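Local structure of structure-specific endonuclease subunit SLX1 (Candida glabrata, 4XLG) at residues 10-24 against 55-69. The protein probably serves as the catalytic subunit of the SLX1-SLX4 endonuclease, which nicks branched DNA near duplex-to-single-strand junctions during repair and recombination. The protein carries 1 engineered substitution. Residues are numbered along the deposited sequence; the frame is centred on the assembly and turned at random. Where two conformers were deposited one is given.
Sequences FYGCYLLQSISKRQS and DGTRPWEMVAIVYGF
S18 OG works in two directions: it donates to T57 O at 2.7 Å, in the carbonyl plane and on a lone pair, while accepting from K21 N in an ST motif. The bond joins the end of strand 12-18 to the loop leading into strand 60-67, antiparallel neighbours in the GIY-YIG nuclease domain whose local axes make 163°. The register slips by one at L15, where V63 and A64 share one partner: a classic beta bulge. A64 O accepts from L15 N, while V63 N returns a bond to L15 O at 2.9 Å. Strand 25-30 lies on the other side of 12-18, and 129-132 beyond 60-67, so this pair is interior to the sheet.

W60 is held from both faces. L16 CD1 sits over one, 3.9 Å from the centroid of the five-membered ring and 21° off its normal, a CH-pi contact; T57 CG2 lies against the opposite face. L16 CB meets W60 CE3, and S24 O lies at the indole edge, near its plane. On the face of the sheet that carries L16, M62 is extended as far as SD and bends at chi3 (-69°), which brings CE to Y14 CB at 3.8 Å; the Y14 hydroxyl continues to H40 and R36.

Polar links gather on the other side. A water donates to both Q17 OE1 and E61 OE1 and accepts from R22 NH2, joining opposite charges 4.4 Å apart (R22 NH2 to E61 OE1); N134 binds E61 OE2. At the far end, the F10 and Y67 rings lie near parallel but slid apart, barely overlapping, with F10 CE2 over one face of Y67, 3.6 Å from Y67 CD2.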
loop_
_atom_site.group_PDB
_atom_site.type_symbol
_atom_site.label_atom_id
_atom_site.label_comp_id
_atom_site.label_asym_id
_atom_site.label_seq_id
_atom_site.Cartn_x
_atom_site.Cartn_y
_atom_site.Cartn_z
ATOM N N PHE B 10 6.362 -5.717 -4.152
ATOM C CA PHE B 10 4.998 -6.204 -4.107
ATOM C C PHE B 10 4.674 -6.656 -2.710
ATOM O O PHE B 10 5.445 -7.398 -2.110
ATOM C CB PHE B 10 4.808 -7.403 -5.090
ATOM C CG PHE B 10 3.341 -7.845 -5.199
ATOM C CD1 PHE B 10 2.768 -8.731 -4.276
ATOM C CD2 PHE B 10 2.556 -7.282 -6.182
ATOM C CE1 PHE B 10 1.364 -9.084 -4.357
ATOM C CE2 PHE B 10 1.158 -7.645 -6.315
ATOM C CZ PHE B 10 0.582 -8.543 -5.399
ATOM N N TYR B 11 3.541 -6.214 -2.158
ATOM C CA TYR B 11 3.129 -6.812 -0.888
ATOM C C TYR B 11 1.609 -6.724 -0.945
ATOM O O TYR B 11 1.058 -5.622 -1.156
ATOM C CB TYR B 11 3.714 -6.055 0.352
ATOM C CG TYR B 11 4.073 -7.043 1.460
ATOM C CD1 TYR B 11 3.031 -7.728 2.190
ATOM C CD2 TYR B 11 5.388 -7.376 1.708
ATOM C CE1 TYR B 11 3.374 -8.694 3.169
ATOM C CE2 TYR B 11 5.731 -8.308 2.678
ATOM C CZ TYR B 11 4.708 -8.968 3.372
ATOM O OH TYR B 11 5.087 -9.900 4.317
ATOM N N GLY B 12 0.927 -7.853 -0.748
ATOM C CA GLY B 12 -0.509 -7.819 -0.963
ATOM C C GLY B 12 -1.211 -8.611 0.132
ATOM O O GLY B 12 -0.643 -9.530 0.730
ATOM N N CYS B 13 -2.453 -8.214 0.386
ATOM C CA CYS B 13 -3.359 -8.949 1.286
ATOM C C CYS B 13 -4.403 -9.635 0.419
ATOM O O CYS B 13 -5.142 -8.957 -0.284
ATOM C CB CYS B 13 -4.103 -8.018 2.244
ATOM S SG CYS B 13 -3.102 -7.284 3.526
ATOM N N TYR B 14 -4.483 -10.961 0.521
ATOM C CA TYR B 14 -5.293 -11.761 -0.402
ATOM C C TYR B 14 -6.443 -12.419 0.290
ATOM O O TYR B 14 -6.434 -12.685 1.501
ATOM C CB TYR B 14 -4.442 -12.846 -1.106
ATOM C CG TYR B 14 -3.673 -13.764 -0.114
ATOM C CD1 TYR B 14 -4.263 -14.936 0.403
ATOM C CD2 TYR B 14 -2.354 -13.420 0.316
ATOM C CE1 TYR B 14 -3.566 -15.763 1.293
ATOM C CE2 TYR B 14 -1.626 -14.264 1.184
ATOM C CZ TYR B 14 -2.283 -15.443 1.668
ATOM O OH TYR B 14 -1.607 -16.237 2.535
ATOM N N LEU B 15 -7.476 -12.671 -0.529
ATOM C CA LEU B 15 -8.632 -13.452 -0.067
ATOM C C LEU B 15 -8.704 -14.746 -0.892
ATOM O O LEU B 15 -8.690 -14.690 -2.139
ATOM C CB LEU B 15 -9.918 -12.631 -0.255
ATOM C CG LEU B 15 -11.231 -13.384 0.052
ATOM C CD1 LEU B 15 -11.305 -13.788 1.549
ATOM C CD2 LEU B 15 -12.453 -12.531 -0.385
ATOM N N LEU B 16 -8.722 -15.880 -0.196
ATOM C CA LEU B 16 -8.867 -17.191 -0.855
ATOM C C LEU B 16 -10.279 -17.663 -0.606
ATOM O O LEU B 16 -10.845 -17.403 0.440
ATOM C CB LEU B 16 -7.914 -18.248 -0.273
ATOM C CG LEU B 16 -6.431 -17.866 -0.163
ATOM C CD1 LEU B 16 -5.671 -19.139 0.441
ATOM C CD2 LEU B 16 -5.903 -17.430 -1.579
ATOM N N GLN B 17 -10.820 -18.368 -1.588
ATOM C CA GLN B 17 -12.085 -19.056 -1.436
ATOM C C GLN B 17 -11.862 -20.492 -1.867
ATOM O O GLN B 17 -11.395 -20.733 -2.964
ATOM C CB GLN B 17 -13.150 -18.393 -2.310
ATOM C CG GLN B 17 -14.561 -19.105 -2.156
ATOM C CD GLN B 17 -15.643 -18.409 -3.008
ATOM O OE1 GLN B 17 -15.339 -17.553 -3.858
ATOM N NE2 GLN B 17 -16.880 -18.787 -2.782
ATOM N N SER B 18 -12.195 -21.450 -1.007
ATOM C CA SER B 18 -11.999 -22.857 -1.397
ATOM C C SER B 18 -12.789 -23.178 -2.671
ATOM O O SER B 18 -13.984 -22.784 -2.831
ATOM C CB SER B 18 -12.430 -23.776 -0.229
ATOM O OG SER B 18 -12.438 -25.142 -0.676
ATOM N N ILE B 19 -12.172 -23.919 -3.596
ATOM C CA ILE B 19 -12.941 -24.237 -4.814
ATOM C C ILE B 19 -14.074 -25.209 -4.549
ATOM O O ILE B 19 -15.198 -25.006 -5.006
ATOM C CB ILE B 19 -11.953 -24.761 -5.919
ATOM C CG1 ILE B 19 -11.046 -23.569 -6.274
ATOM C CG2 ILE B 19 -12.702 -25.276 -7.180
ATOM C CD1 ILE B 19 -9.702 -24.047 -6.995
ATOM N N SER B 20 -13.810 -26.237 -3.778
ATOM C CA SER B 20 -14.855 -27.228 -3.473
ATOM C C SER B 20 -15.752 -26.752 -2.317
ATOM O O SER B 20 -16.960 -27.011 -2.339
ATOM C CB SER B 20 -14.189 -28.587 -3.132
ATOM O OG SER B 20 -15.151 -29.605 -2.881
ATOM N N LYS B 21 -15.167 -26.151 -1.278
ATOM C CA LYS B 21 -15.962 -25.818 -0.052
ATOM C C LYS B 21 -16.211 -24.319 -0.136
ATOM O O LYS B 21 -15.465 -23.518 0.389
ATOM C CB LYS B 21 -15.181 -26.195 1.233
ATOM C CG LYS B 21 -15.117 -27.718 1.308
ATOM C CD LYS B 21 -14.470 -28.314 2.583
ATOM C CE LYS B 21 -15.394 -28.360 3.692
ATOM N NZ LYS B 21 -14.899 -29.321 4.754
ATOM N N ARG B 22 -17.284 -23.948 -0.825
ATOM C CA ARG B 22 -17.315 -22.575 -1.298
ATOM C C ARG B 22 -17.653 -21.550 -0.206
ATOM O O ARG B 22 -17.550 -20.358 -0.479
ATOM C CB ARG B 22 -18.299 -22.468 -2.422
ATOM C CG ARG B 22 -17.763 -23.413 -3.526
ATOM C CD ARG B 22 -18.339 -23.036 -4.773
ATOM N NE ARG B 22 -18.029 -21.673 -5.194
ATOM C CZ ARG B 22 -16.814 -21.174 -5.432
ATOM N NH1 ARG B 22 -15.730 -21.860 -5.160
ATOM N NH2 ARG B 22 -16.695 -19.942 -5.924
ATOM N N GLN B 23 -18.037 -22.015 0.989
ATOM C CA GLN B 23 -18.186 -21.092 2.146
ATOM C C GLN B 23 -16.899 -20.972 2.956
ATOM O O GLN B 23 -16.894 -20.271 3.961
ATOM C CB GLN B 23 -19.347 -21.530 3.077
ATOM C CG GLN B 23 -20.626 -21.572 2.279
ATOM C CD GLN B 23 -21.827 -22.139 3.053
ATOM O OE1 GLN B 23 -22.224 -21.588 4.052
ATOM N NE2 GLN B 23 -22.397 -23.234 2.567
ATOM N N SER B 24 -15.810 -21.630 2.538
ATOM C CA SER B 24 -14.512 -21.488 3.260
ATOM C C SER B 24 -13.640 -20.430 2.620
ATOM O O SER B 24 -13.391 -20.455 1.415
ATOM C CB SER B 24 -13.684 -22.802 3.328
ATOM O OG SER B 24 -14.405 -23.820 4.090
ATOM N N ASP B 55 -9.292 -32.699 3.108
ATOM C CA ASP B 55 -10.741 -32.840 3.289
ATOM C C ASP B 55 -11.500 -32.126 2.167
ATOM O O ASP B 55 -12.715 -31.973 2.252
ATOM C CB ASP B 55 -11.168 -32.307 4.649
ATOM C CG ASP B 55 -11.096 -30.785 4.749
ATOM O OD1 ASP B 55 -10.529 -30.082 3.897
ATOM O OD2 ASP B 55 -11.642 -30.264 5.741
ATOM N N GLY B 56 -10.775 -31.749 1.124
ATOM C CA GLY B 56 -11.312 -31.015 -0.012
ATOM C C GLY B 56 -11.298 -29.490 0.131
ATOM O O GLY B 56 -11.732 -28.791 -0.774
ATOM N N THR B 57 -10.802 -28.949 1.242
ATOM C CA THR B 57 -10.657 -27.492 1.327
ATOM C C THR B 57 -9.667 -26.988 0.256
ATOM O O THR B 57 -9.955 -26.054 -0.506
ATOM C CB THR B 57 -10.159 -27.060 2.694
ATOM O OG1 THR B 57 -11.136 -27.462 3.664
ATOM C CG2 THR B 57 -10.061 -25.569 2.763
ATOM N N ARG B 58 -8.507 -27.621 0.192
ATOM C CA ARG B 58 -7.624 -27.419 -0.982
ATOM C C ARG B 58 -8.148 -28.149 -2.234
ATOM O O ARG B 58 -8.704 -29.254 -2.157
ATOM C CB ARG B 58 -6.229 -27.960 -0.639
ATOM C CG ARG B 58 -5.591 -27.250 0.539
ATOM C CD ARG B 58 -4.390 -28.158 0.886
ATOM N NE ARG B 58 -3.592 -27.602 1.943
ATOM C CZ ARG B 58 -3.815 -27.796 3.241
ATOM N NH1 ARG B 58 -4.887 -28.494 3.641
ATOM N NH2 ARG B 58 -2.961 -27.291 4.127
ATOM N N PRO B 59 -7.938 -27.560 -3.416
ATOM C CA PRO B 59 -7.237 -26.285 -3.602
ATOM C C PRO B 59 -8.100 -25.047 -3.373
ATOM O O PRO B 59 -9.346 -25.081 -3.583
ATOM C CB PRO B 59 -6.827 -26.318 -5.114
ATOM C CG PRO B 59 -7.881 -27.235 -5.759
ATOM C CD PRO B 59 -8.254 -28.270 -4.689
ATOM N N TRP B 60 -7.419 -23.972 -3.050
ATOM C CA TRP B 60 -8.016 -22.660 -2.890
ATOM C C TRP B 60 -7.938 -21.902 -4.197
ATOM O O TRP B 60 -6.929 -21.984 -4.903
ATOM C CB TRP B 60 -7.219 -21.858 -1.842
ATOM C CG TRP B 60 -7.221 -22.399 -0.469
ATOM C CD1 TRP B 60 -6.249 -23.204 0.107
ATOM C CD2 TRP B 60 -8.159 -22.101 0.556
ATOM N NE1 TRP B 60 -6.561 -23.427 1.434
ATOM C CE2 TRP B 60 -7.713 -22.744 1.737
ATOM C CE3 TRP B 60 -9.335 -21.339 0.593
ATOM C CZ2 TRP B 60 -8.402 -22.646 2.957
ATOM C CZ3 TRP B 60 -10.032 -21.232 1.811
ATOM C CH2 TRP B 60 -9.570 -21.881 2.974
ATOM N N GLU B 61 -8.926 -21.048 -4.455
ATOM C CA GLU B 61 -8.830 -20.038 -5.529
ATOM C C GLU B 61 -8.470 -18.684 -4.901
ATOM O O GLU B 61 -9.103 -18.294 -3.922
ATOM C CB GLU B 61 -10.215 -19.900 -6.261
ATOM C CG GLU B 61 -10.204 -18.817 -7.367
ATOM C CD GLU B 61 -11.611 -18.514 -7.893
ATOM O OE1 GLU B 61 -12.611 -18.979 -7.295
ATOM O OE2 GLU B 61 -11.708 -17.795 -8.924
ATOM N N MET B 62 -7.431 -17.996 -5.401
ATOM C CA MET B 62 -7.204 -16.634 -4.899
ATOM C C MET B 62 -8.170 -15.727 -5.654
ATOM O O MET B 62 -8.000 -15.508 -6.836
ATOM C CB MET B 62 -5.735 -16.209 -5.107
ATOM C CG MET B 62 -5.482 -14.782 -4.501
ATOM S SD MET B 62 -3.725 -14.332 -4.640
ATOM C CE MET B 62 -3.006 -15.485 -3.471
ATOM N N VAL B 63 -9.183 -15.179 -4.973
ATOM C CA VAL B 63 -10.173 -14.446 -5.741
ATOM C C VAL B 63 -9.905 -12.947 -5.838
ATOM O O VAL B 63 -10.409 -12.267 -6.761
ATOM C CB VAL B 63 -11.620 -14.672 -5.159
ATOM C CG1 VAL B 63 -12.007 -16.188 -5.332
ATOM C CG2 VAL B 63 -11.779 -14.239 -3.673
ATOM N N ALA B 64 -9.139 -12.422 -4.879
ATOM C CA ALA B 64 -8.843 -10.974 -4.865
ATOM C C ALA B 64 -7.555 -10.733 -4.115
ATOM O O ALA B 64 -7.182 -11.515 -3.236
ATOM C CB ALA B 64 -9.986 -10.155 -4.203
ATOM N N ILE B 65 -6.887 -9.630 -4.444
ATOM C CA ILE B 65 -5.733 -9.255 -3.635
ATOM C C ILE B 65 -5.687 -7.707 -3.637
ATOM O O ILE B 65 -5.982 -7.073 -4.660
ATOM C CB ILE B 65 -4.409 -9.894 -4.155
ATOM C CG1 ILE B 65 -3.243 -9.623 -3.157
ATOM C CG2 ILE B 65 -4.047 -9.414 -5.616
ATOM C CD1 ILE B 65 -2.031 -10.598 -3.523
ATOM N N VAL B 66 -5.370 -7.142 -2.483
ATOM C CA VAL B 66 -5.183 -5.699 -2.325
ATOM C C VAL B 66 -3.687 -5.523 -2.236
ATOM O O VAL B 66 -3.054 -6.162 -1.383
ATOM C CB VAL B 66 -5.848 -5.188 -1.046
ATOM C CG1 VAL B 66 -5.560 -3.649 -0.777
ATOM C CG2 VAL B 66 -7.403 -5.470 -1.093
ATOM N N TYR B 67 -3.105 -4.695 -3.105
ATOM C CA TYR B 67 -1.648 -4.556 -3.026
ATOM C C TYR B 67 -1.279 -3.072 -3.189
ATOM O O TYR B 67 -2.168 -2.207 -3.267
ATOM C CB TYR B 67 -0.951 -5.459 -4.078
ATOM C CG TYR B 67 -1.216 -5.093 -5.535
ATOM C CD1 TYR B 67 -2.399 -5.482 -6.180
ATOM C CD2 TYR B 67 -0.248 -4.379 -6.274
ATOM C CE1 TYR B 67 -2.630 -5.161 -7.513
ATOM C CE2 TYR B 67 -0.484 -4.057 -7.625
ATOM C CZ TYR B 67 -1.676 -4.472 -8.232
ATOM O OH TYR B 67 -1.896 -4.138 -9.550
ATOM N N GLY B 68 0.006 -2.786 -3.140
ATOM C CA GLY B 68 0.473 -1.383 -3.153
ATOM C C GLY B 68 0.855 -0.895 -1.761
ATOM O O GLY B 68 1.065 0.315 -1.571
ATOM N N PHE B 69 0.940 -1.801 -0.771
ATOM C CA PHE B 69 1.257 -1.384 0.601
ATOM C C PHE B 69 2.663 -0.815 0.727
ATOM O O PHE B 69 3.581 -1.316 0.095
ATOM C CB PHE B 69 1.111 -2.562 1.561
ATOM C CG PHE B 69 -0.340 -2.956 1.764
ATOM C CD1 PHE B 69 -1.128 -2.212 2.635
ATOM C CD2 PHE B 69 -0.912 -3.995 1.042
ATOM C CE1 PHE B 69 -2.483 -2.505 2.822
ATOM C CE2 PHE B 69 -2.265 -4.310 1.229
ATOM C CZ PHE B 69 -3.056 -3.569 2.133
HETATM O O HOH W 1 2.547 -3.914 -3.695
HETATM O O HOH W 2 -15.002 -17.819 -6.642
HETATM O O HOH W 3 -13.471 -20.737 -5.382
HETATM O O HOH W 4 -11.213 -27.233 -3.142
HETATM O O HOH W 5 -14.697 -32.211 3.967
HETATM O O HOH W 6 -12.685 -25.701 5.055
#